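Local coordinates for TATA-box-binding protein (Sulfolobus acidocaldarius, PDB 1MP9) that probably binds the TATA-box promoter element near the site of transcription initiation and helps activate archaeal genes transcribed by RNA polymerase, at residues G140-M145 with V151-S156; G158-T163 with K173-I178; F126-N131 with F179-E184. All coordinates share one frame; numbering follows the deposited sequence.

Interaction 1. Residues G140-M145 with V151-S156; sequences GLIYRM and VLLIFS
Tyr-143 and Leu-152 pair through two backbone bonds in the middle of a beta hairpin, whose strands 141-145 and 150-154 belong to the curved antiparallel sheet of the saddle-shaped TBP fold. Leu-152 N reaches Tyr-143 O at 2.8 Å, and Tyr-143 N answers to Leu-152 O. A second reciprocal pair joins Leu-141 and Ile-154; there Leu-141 N points almost straight at Ile-154 O (173° at the hydrogen), whereas the return bond is more bent. Between them, Ile-142 and Leu-153 form a non-hydrogen-bonded pair, and the CA of Ile-142 lies 3.3 Å from Leu-152 O in a CA-H...O contact.

Leu-152 has more surface buried here than any other residue of the two strands. Its CB rests 3.8 Å from Tyr-143 O and also borders the CB of Tyr-143. With CG anti to the carbonyl carbon (chi1 -52°), CG stays beside that same oxygen and CD1 runs on alongside the tyrosine, 4.0 Å from ring atom CD2. CD1 also meets the Met-145 methyl CE, brought there by the bend of the methionine chain at its thioether. The other branch, CD2, turns to Ile-162 of strand 159-165. Leu-152 and Ile-154 share this face with Leu-141 and Tyr-143, and both pack on Ile-178 of helix 168-184.

The other face carries Ile-142, Arg-144, Val-151 and Leu-153, on the concave side that grips DNA in TBPs. In this crystal a second subunit packs there, and Arg-144 NH1 donates to Met-145 O of that subunit. Ile-142 divides its branches between two neighbours: CG2 touches Val-151 CG1 at 3.8 Å, while CG1 lies alongside Leu-153 CD2 at 3.7 Å.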
loop_
_atom_site.group_PDB
_atom_site.type_symbol
_atom_site.label_atom_id
_atom_site.label_comp_id
_atom_site.label_asym_id
_atom_site.label_seq_id
_atom_site.Cartn_x
_atom_site.Cartn_y
_atom_site.Cartn_z
ATOM N N GLY A 140 1.907 -3.705 -9.269
ATOM C CA GLY A 140 0.618 -3.047 -9.331
ATOM C C GLY A 140 0.698 -1.568 -9.001
ATOM O O GLY A 140 1.796 -1.035 -8.820
ATOM N N LEU A 141 -0.467 -0.922 -8.957
ATOM C CA LEU A 141 -0.611 0.489 -8.614
ATOM C C LEU A 141 -1.114 0.502 -7.163
ATOM O O LEU A 141 -2.053 -0.226 -6.817
ATOM C CB LEU A 141 -1.652 1.153 -9.527
ATOM C CG LEU A 141 -1.861 2.680 -9.336
ATOM C CD1 LEU A 141 -2.257 3.329 -10.651
ATOM C CD2 LEU A 141 -2.906 2.953 -8.294
ATOM N N ILE A 142 -0.492 1.299 -6.311
ATOM C CA ILE A 142 -0.924 1.353 -4.933
ATOM C C ILE A 142 -1.628 2.685 -4.756
ATOM O O ILE A 142 -1.092 3.740 -5.099
ATOM C CB ILE A 142 0.283 1.236 -3.954
ATOM C CG1 ILE A 142 0.982 -0.104 -4.181
ATOM C CG2 ILE A 142 -0.195 1.358 -2.487
ATOM C CD1 ILE A 142 2.253 -0.307 -3.340
ATOM N N TYR A 143 -2.834 2.621 -4.222
ATOM C CA TYR A 143 -3.642 3.815 -4.019
ATOM C C TYR A 143 -4.035 3.928 -2.536
ATOM O O TYR A 143 -4.622 3.003 -1.950
ATOM C CB TYR A 143 -4.900 3.721 -4.895
ATOM C CG TYR A 143 -5.765 4.945 -4.867
ATOM C CD1 TYR A 143 -5.464 6.041 -5.668
ATOM C CD2 TYR A 143 -6.870 5.023 -4.030
ATOM C CE1 TYR A 143 -6.252 7.203 -5.638
ATOM C CE2 TYR A 143 -7.668 6.177 -3.982
ATOM C CZ TYR A 143 -7.353 7.265 -4.796
ATOM O OH TYR A 143 -8.131 8.405 -4.805
ATOM N N ARG A 144 -3.657 5.032 -1.918
ATOM C CA ARG A 144 -3.984 5.272 -0.517
ATOM C C ARG A 144 -5.273 6.106 -0.548
ATOM O O ARG A 144 -5.268 7.289 -0.939
ATOM C CB ARG A 144 -2.852 6.047 0.159
ATOM C CG ARG A 144 -3.104 6.232 1.675
ATOM C CD ARG A 144 -1.921 6.891 2.362
ATOM N NE ARG A 144 -2.150 7.079 3.807
ATOM C CZ ARG A 144 -1.199 7.151 4.739
ATOM N NH1 ARG A 144 0.100 7.031 4.424
ATOM N NH2 ARG A 144 -1.556 7.398 6.002
ATOM N N MET A 145 -6.375 5.476 -0.162
ATOM C CA MET A 145 -7.696 6.114 -0.195
ATOM C C MET A 145 -8.024 6.698 1.164
ATOM O O MET A 145 -7.652 6.123 2.193
ATOM C CB MET A 145 -8.758 5.075 -0.570
ATOM C CG MET A 145 -10.195 5.623 -0.762
ATOM S SD MET A 145 -11.273 4.352 -1.526
ATOM C CE MET A 145 -10.913 4.719 -3.320
ATOM N N VAL A 151 -6.033 0.958 1.826
ATOM C CA VAL A 151 -4.956 1.005 0.855
ATOM C C VAL A 151 -5.354 -0.041 -0.186
ATOM O O VAL A 151 -5.806 -1.140 0.153
ATOM C CB VAL A 151 -3.588 0.655 1.476
ATOM C CG1 VAL A 151 -2.562 0.431 0.359
ATOM C CG2 VAL A 151 -3.102 1.812 2.402
ATOM N N LEU A 152 -5.223 0.323 -1.453
ATOM C CA LEU A 152 -5.579 -0.577 -2.530
ATOM C C LEU A 152 -4.378 -0.996 -3.351
ATOM O O LEU A 152 -3.530 -0.171 -3.646
ATOM C CB LEU A 152 -6.531 0.114 -3.493
ATOM C CG LEU A 152 -7.787 0.779 -2.939
ATOM C CD1 LEU A 152 -8.585 1.412 -4.115
ATOM C CD2 LEU A 152 -8.616 -0.281 -2.186
ATOM N N LEU A 153 -4.317 -2.276 -3.724
ATOM C CA LEU A 153 -3.259 -2.774 -4.633
ATOM C C LEU A 153 -4.131 -3.084 -5.861
ATOM O O LEU A 153 -5.093 -3.823 -5.749
ATOM C CB LEU A 153 -2.610 -4.054 -4.109
ATOM C CG LEU A 153 -2.024 -3.953 -2.704
ATOM C CD1 LEU A 153 -1.359 -5.272 -2.341
ATOM C CD2 LEU A 153 -0.976 -2.838 -2.641
ATOM N N ILE A 154 -3.812 -2.511 -7.010
ATOM C CA ILE A 154 -4.626 -2.683 -8.229
ATOM C C ILE A 154 -3.734 -3.201 -9.346
ATOM O O ILE A 154 -2.739 -2.573 -9.705
ATOM C CB ILE A 154 -5.213 -1.314 -8.671
ATOM C CG1 ILE A 154 -6.069 -0.731 -7.530
ATOM C CG2 ILE A 154 -6.049 -1.460 -9.993
ATOM C CD1 ILE A 154 -6.390 0.770 -7.802
ATOM N N PHE A 155 -4.100 -4.343 -9.901
ATOM C CA PHE A 155 -3.291 -4.945 -10.940
ATOM C C PHE A 155 -3.947 -4.778 -12.289
ATOM O O PHE A 155 -5.183 -4.617 -12.402
ATOM C CB PHE A 155 -3.053 -6.422 -10.618
ATOM C CG PHE A 155 -2.384 -6.651 -9.277
ATOM C CD1 PHE A 155 -3.141 -6.937 -8.146
ATOM C CD2 PHE A 155 -0.993 -6.589 -9.155
ATOM C CE1 PHE A 155 -2.531 -7.157 -6.902
ATOM C CE2 PHE A 155 -0.366 -6.806 -7.906
ATOM C CZ PHE A 155 -1.153 -7.090 -6.780
ATOM N N SER A 156 -3.124 -4.840 -13.325
ATOM C CA SER A 156 -3.611 -4.619 -14.674
ATOM C C SER A 156 -4.703 -5.602 -15.066
ATOM O O SER A 156 -5.566 -5.266 -15.872
ATOM C CB SER A 156 -2.435 -4.652 -15.653
ATOM O OG SER A 156 -1.968 -5.968 -15.783
#

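Interaction 2. Residues G158-T163 with K173-I178; sequences GKMVIT and KAVKKI
Lys-177 N to Lys-173 O, at 2.9 Å, is the shorter of two i-to-i+4 backbone bonds in the helical turns that present Val-175 and Ile-178 to Met-160 and Ile-162 of the sheet. No hydrogen bond crosses the gap; the contact is made by methyl, methylene and thioether groups, and the axes of strand 159-163 and helix 173-178 stand 10.0 Å apart at an angle of 135°.

Ile-162 meets Val-175 with its outer end. Its CD1 comes within 3.7 Å of Val-175 CG2, and CG1 touches the same methyl, the two side chains crossing at about a right angle. Because chi2 of Ile-162 is 85°, CD1 is folded away from the extended course. Met-160 reaches farther along the helix: a turn at its last torsion (chi3 69°) carries CE to 3.8 Å from Ile-178 CG2, with SD also near that methyl. CE touches Val-175 CG2 more loosely, at 4.2 Å, and thus links the two helical residues.

All four side chains are buried. Ala-113 of strand 103-114 touches both Ile-162 and Val-175, while Val-175 also touches Tyr-9 and Ala-11. A long helix laid across the convex back of an antiparallel sheet, sealed by aliphatic side chains, is the hallmark of each TBP repeat.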
loop_
_atom_site.group_PDB
_atom_site.type_symbol
_atom_site.label_atom_id
_atom_site.label_comp_id
_atom_site.label_asym_id
_atom_site.label_seq_id
_atom_site.Cartn_x
_atom_site.Cartn_y
_atom_site.Cartn_z
ATOM N N GLY A 158 -7.139 -6.453 -13.295
ATOM C CA GLY A 158 -8.406 -6.107 -12.678
ATOM C C GLY A 158 -8.490 -6.640 -11.259
ATOM O O GLY A 158 -9.432 -6.337 -10.511
ATOM N N LYS A 159 -7.519 -7.476 -10.902
ATOM C CA LYS A 159 -7.466 -8.019 -9.561
ATOM C C LYS A 159 -7.049 -6.901 -8.626
ATOM O O LYS A 159 -6.325 -5.997 -9.004
ATOM C CB LYS A 159 -6.457 -9.137 -9.465
ATOM C CG LYS A 159 -6.264 -9.673 -8.044
ATOM C CD LYS A 159 -5.334 -10.881 -8.049
ATOM C CE LYS A 159 -3.860 -10.506 -8.309
ATOM N NZ LYS A 159 -2.988 -11.716 -8.526
ATOM N N MET A 160 -7.514 -6.976 -7.395
ATOM C CA MET A 160 -7.211 -5.933 -6.429
ATOM C C MET A 160 -7.139 -6.541 -5.064
ATOM O O MET A 160 -7.769 -7.579 -4.791
ATOM C CB MET A 160 -8.350 -4.910 -6.327
ATOM C CG MET A 160 -8.513 -3.860 -7.377
ATOM S SD MET A 160 -10.146 -3.056 -7.003
ATOM C CE MET A 160 -9.765 -2.197 -5.460
ATOM N N VAL A 161 -6.409 -5.859 -4.193
ATOM C CA VAL A 161 -6.338 -6.255 -2.811
ATOM C C VAL A 161 -6.779 -4.986 -2.038
ATOM O O VAL A 161 -6.360 -3.856 -2.360
ATOM C CB VAL A 161 -4.926 -6.642 -2.405
ATOM C CG1 VAL A 161 -4.873 -6.919 -0.891
ATOM C CG2 VAL A 161 -4.481 -7.897 -3.160
ATOM N N ILE A 162 -7.642 -5.156 -1.055
ATOM C CA ILE A 162 -8.107 -4.007 -0.285
ATOM C C ILE A 162 -7.807 -4.247 1.191
ATOM O O ILE A 162 -8.230 -5.266 1.748
ATOM C CB ILE A 162 -9.633 -3.806 -0.422
ATOM C CG1 ILE A 162 -10.047 -3.668 -1.893
ATOM C CG2 ILE A 162 -10.055 -2.559 0.358
ATOM C CD1 ILE A 162 -10.288 -5.014 -2.630
ATOM N N THR A 163 -7.080 -3.337 1.834
ATOM C CA THR A 163 -6.788 -3.519 3.249
ATOM C C THR A 163 -7.014 -2.211 4.046
ATOM O O THR A 163 -6.918 -1.112 3.499
ATOM C CB THR A 163 -5.311 -4.031 3.459
ATOM O OG1 THR A 163 -5.054 -4.226 4.850
ATOM C CG2 THR A 163 -4.286 -2.999 2.938
ATOM N N LYS A 173 -17.507 -0.247 -0.603
ATOM C CA LYS A 173 -17.536 1.137 -1.045
ATOM C C LYS A 173 -16.238 1.513 -1.769
ATOM O O LYS A 173 -16.244 2.174 -2.817
ATOM C CB LYS A 173 -17.681 2.090 0.134
ATOM C CG LYS A 173 -17.581 3.552 -0.304
ATOM C CD LYS A 173 -17.841 4.498 0.867
ATOM C CE LYS A 173 -17.659 5.973 0.454
ATOM N NZ LYS A 173 -17.943 6.827 1.655
ATOM N N ALA A 174 -15.116 1.095 -1.213
ATOM C CA ALA A 174 -13.842 1.424 -1.842
ATOM C C ALA A 174 -13.719 0.810 -3.253
ATOM O O ALA A 174 -13.210 1.455 -4.167
ATOM C CB ALA A 174 -12.693 0.945 -0.936
ATOM N N VAL A 175 -14.178 -0.426 -3.422
ATOM C CA VAL A 175 -14.071 -1.093 -4.728
ATOM C C VAL A 175 -14.915 -0.362 -5.770
ATOM O O VAL A 175 -14.407 0.000 -6.813
ATOM C CB VAL A 175 -14.484 -2.621 -4.625
ATOM C CG1 VAL A 175 -14.525 -3.259 -6.013
ATOM C CG2 VAL A 175 -13.461 -3.371 -3.745
ATOM N N LYS A 176 -16.200 -0.124 -5.486
ATOM C CA LYS A 176 -17.050 0.606 -6.429
ATOM C C LYS A 176 -16.482 1.999 -6.707
ATOM O O LYS A 176 -16.575 2.490 -7.822
ATOM C CB LYS A 176 -18.504 0.775 -5.922
ATOM C CG LYS A 176 -19.348 1.587 -6.949
ATOM C CD LYS A 176 -20.776 1.940 -6.530
ATOM C CE LYS A 176 -21.452 2.949 -7.544
ATOM N NZ LYS A 176 -21.335 2.503 -8.961
ATOM N N LYS A 177 -15.917 2.643 -5.692
ATOM C CA LYS A 177 -15.370 3.983 -5.885
ATOM C C LYS A 177 -14.200 4.026 -6.868
ATOM O O LYS A 177 -14.197 4.839 -7.786
ATOM C CB LYS A 177 -14.923 4.566 -4.537
ATOM C CG LYS A 177 -14.594 6.074 -4.537
ATOM C CD LYS A 177 -14.493 6.563 -3.068
ATOM C CE LYS A 177 -13.767 7.907 -2.937
ATOM N NZ LYS A 177 -13.827 8.437 -1.531
ATOM N N ILE A 178 -13.203 3.162 -6.697
ATOM C CA ILE A 178 -12.074 3.206 -7.599
ATOM C C ILE A 178 -12.483 2.744 -8.966
ATOM O O ILE A 178 -11.958 3.216 -9.973
ATOM C CB ILE A 178 -10.858 2.383 -7.037
ATOM C CG1 ILE A 178 -9.583 2.726 -7.814
ATOM C CG2 ILE A 178 -11.140 0.928 -7.075
ATOM C CD1 ILE A 178 -9.101 4.123 -7.605
#

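Interaction 3. Residues F126-N131 with F179-E184; sequences FLLENN and FDKLVE
Leu-128 stands at the centre of this contact, sending one methyl to Lys-181 and the other to Leu-182, consecutive residues of helix 168-184. CD2 presses against the aliphatic part of Lys-181, 3.5 Å from CG, as the two side chains slide past each other in opposite directions. CD1 meets Leu-182 CD2 at 4.1 Å, these side chains meeting at a slant. The contact is therefore a small apolar one in which a leucine just beyond the short helix 121-127 lies against one side of the long helix.

Lys-181 takes part with its methylene chain, and its charge lies elsewhere. CG leaves the backbone anti to N (chi1 -180°), which directs it at the leucine; bends at the next two torsions then turn the amino end toward the following turn of its own helix. There NZ lies 3.7 Å from Glu-184 OE1, a long and presumably weak salt bridge. Lys-181 remains partly exposed, whereas Leu-128 and Leu-182 are buried.

Leu-182 also touches Ala-124 of helix 121-127, Cys-187 and Val-188, and Leu-185 touches both Leu-127 and Leu-128. The same corner borders the second subunit, where Phe-126 packs on Leu-62 of that subunit and Leu-127 on its Phe-47. Joining residues more than 50 positions apart in sequence, the contact sets the residue that follows the short helix against the C-terminal part of the long one, the two helices that accompany the sheet in a TBP repeat.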
loop_
_atom_site.group_PDB
_atom_site.type_symbol
_atom_site.label_atom_id
_atom_site.label_comp_id
_atom_site.label_asym_id
_atom_site.label_seq_id
_atom_site.Cartn_x
_atom_site.Cartn_y
_atom_site.Cartn_z
ATOM N N PHE A 126 -1.062 8.483 -13.855
ATOM C CA PHE A 126 -0.943 9.916 -13.990
ATOM C C PHE A 126 -2.260 10.677 -13.994
ATOM O O PHE A 126 -2.256 11.892 -14.109
ATOM C CB PHE A 126 -0.126 10.241 -15.230
ATOM C CG PHE A 126 1.311 9.844 -15.103
ATOM C CD1 PHE A 126 1.900 8.995 -16.044
ATOM C CD2 PHE A 126 2.050 10.239 -13.991
ATOM C CE1 PHE A 126 3.212 8.532 -15.873
ATOM C CE2 PHE A 126 3.372 9.780 -13.798
ATOM C CZ PHE A 126 3.952 8.920 -14.743
ATOM N N LEU A 127 -3.392 9.990 -13.887
ATOM C CA LEU A 127 -4.654 10.710 -13.854
ATOM C C LEU A 127 -5.340 10.595 -12.482
ATOM O O LEU A 127 -6.234 11.383 -12.151
ATOM C CB LEU A 127 -5.587 10.231 -14.977
ATOM C CG LEU A 127 -5.025 10.304 -16.422
ATOM C CD1 LEU A 127 -6.050 9.688 -17.375
ATOM C CD2 LEU A 127 -4.685 11.744 -16.846
ATOM N N LEU A 128 -4.942 9.595 -11.691
ATOM C CA LEU A 128 -5.495 9.440 -10.359
ATOM C C LEU A 128 -4.573 10.266 -9.497
ATOM O O LEU A 128 -3.511 10.663 -9.923
ATOM C CB LEU A 128 -5.399 7.990 -9.856
ATOM C CG LEU A 128 -6.298 6.880 -10.409
ATOM C CD1 LEU A 128 -5.826 5.503 -9.904
ATOM C CD2 LEU A 128 -7.712 7.147 -9.981
ATOM N N GLU A 129 -4.985 10.517 -8.272
ATOM C CA GLU A 129 -4.135 11.228 -7.332
ATOM C C GLU A 129 -3.461 10.145 -6.486
ATOM O O GLU A 129 -3.524 8.951 -6.817
ATOM C CB GLU A 129 -4.991 12.117 -6.435
ATOM C CG GLU A 129 -5.158 13.545 -6.947
ATOM C CD GLU A 129 -3.839 14.310 -6.947
ATOM O OE1 GLU A 129 -2.997 14.055 -7.838
ATOM O OE2 GLU A 129 -3.640 15.159 -6.046
ATOM N N ASN A 130 -2.850 10.588 -5.389
ATOM C CA ASN A 130 -2.158 9.779 -4.370
ATOM C C ASN A 130 -1.817 8.325 -4.636
ATOM O O ASN A 130 -2.270 7.422 -3.893
ATOM C CB ASN A 130 -2.923 9.833 -3.031
ATOM C CG ASN A 130 -3.966 10.939 -2.979
ATOM O OD1 ASN A 130 -5.172 10.671 -2.863
ATOM N ND2 ASN A 130 -3.514 12.181 -3.067
ATOM N N ASN A 131 -0.959 8.075 -5.628
ATOM C CA ASN A 131 -0.618 6.690 -5.917
ATOM C C ASN A 131 0.824 6.439 -6.289
ATOM O O ASN A 131 1.591 7.355 -6.608
ATOM C CB ASN A 131 -1.483 6.181 -7.073
ATOM C CG ASN A 131 -1.015 6.710 -8.420
ATOM O OD1 ASN A 131 -1.536 7.709 -8.938
ATOM N ND2 ASN A 131 -0.011 6.059 -8.988
ATOM N N PHE A 179 -13.445 1.824 -9.024
ATOM C CA PHE A 179 -13.936 1.347 -10.315
ATOM C C PHE A 179 -14.549 2.534 -11.073
ATOM O O PHE A 179 -14.242 2.780 -12.227
ATOM C CB PHE A 179 -15.029 0.271 -10.137
ATOM C CG PHE A 179 -15.744 -0.082 -11.435
ATOM C CD1 PHE A 179 -15.131 -0.902 -12.379
ATOM C CD2 PHE A 179 -17.021 0.406 -11.704
ATOM C CE1 PHE A 179 -15.793 -1.242 -13.600
ATOM C CE2 PHE A 179 -17.692 0.072 -12.913
ATOM C CZ PHE A 179 -17.062 -0.760 -13.860
ATOM N N ASP A 180 -15.448 3.252 -10.416
ATOM C CA ASP A 180 -16.101 4.400 -11.032
ATOM C C ASP A 180 -15.088 5.453 -11.437
ATOM O O ASP A 180 -15.204 6.048 -12.504
ATOM C CB ASP A 180 -17.104 5.005 -10.053
ATOM C CG ASP A 180 -18.322 4.139 -9.872
ATOM O OD1 ASP A 180 -19.042 4.284 -8.848
ATOM O OD2 ASP A 180 -18.562 3.300 -10.758
ATOM N N LYS A 181 -14.081 5.691 -10.605
ATOM C CA LYS A 181 -13.094 6.681 -10.988
ATOM C C LYS A 181 -12.277 6.168 -12.196
ATOM O O LYS A 181 -11.999 6.924 -13.129
ATOM C CB LYS A 181 -12.173 7.022 -9.803
ATOM C CG LYS A 181 -11.088 8.081 -10.125
ATOM C CD LYS A 181 -11.680 9.438 -10.613
ATOM C CE LYS A 181 -10.995 10.616 -9.908
ATOM N NZ LYS A 181 -11.291 11.965 -10.528
ATOM N N LEU A 182 -11.908 4.886 -12.195
ATOM C CA LEU A 182 -11.156 4.377 -13.329
ATOM C C LEU A 182 -11.975 4.472 -14.627
ATOM O O LEU A 182 -11.423 4.776 -15.690
ATOM C CB LEU A 182 -10.686 2.942 -13.061
ATOM C CG LEU A 182 -9.633 2.867 -11.959
ATOM C CD1 LEU A 182 -9.491 1.395 -11.485
ATOM C CD2 LEU A 182 -8.293 3.441 -12.452
ATOM N N VAL A 183 -13.283 4.235 -14.547
ATOM C CA VAL A 183 -14.149 4.326 -15.747
ATOM C C VAL A 183 -14.207 5.792 -16.167
ATOM O O VAL A 183 -14.062 6.146 -17.343
ATOM C CB VAL A 183 -15.595 3.836 -15.426
ATOM C CG1 VAL A 183 -16.563 4.182 -16.565
ATOM C CG2 VAL A 183 -15.594 2.305 -15.205
ATOM N N GLU A 184 -14.386 6.657 -15.184
ATOM C CA GLU A 184 -14.467 8.092 -15.453
ATOM C C GLU A 184 -13.217 8.585 -16.199
ATOM O O GLU A 184 -13.318 9.317 -17.188
ATOM C CB GLU A 184 -14.649 8.819 -14.121
ATOM C CG GLU A 184 -15.113 10.237 -14.198
ATOM C CD GLU A 184 -14.465 11.070 -13.116
ATOM O OE1 GLU A 184 -14.447 10.616 -11.945
ATOM O OE2 GLU A 184 -13.959 12.166 -13.435
#

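All three contacts fall within the second TBP repeat. Interactions 1 and 2 lie about 8 Å apart between centres and share the antiparallel sheet: strands 150-154 and 159-165 are neighbours there, joined by a probable bond from Val-151 N to Thr-163 O. Interactions 1 and 3, about 10 Å apart between centres, touch through Leu-141 CD2 and Asn-131 CB. Interactions 2 and 3 share helix 168-184, with centres about 12 Å apart; Ile-178 CD1 touches Leu-128 CD2. Along the chain, interaction 1 closes before interaction 2 opens, and both are nested in the loop closed by interaction 3. Hairpin, long helix and the residue after the short helix thus adjoin on the sheet's convex side, apart from hairpin side chains on the concave face.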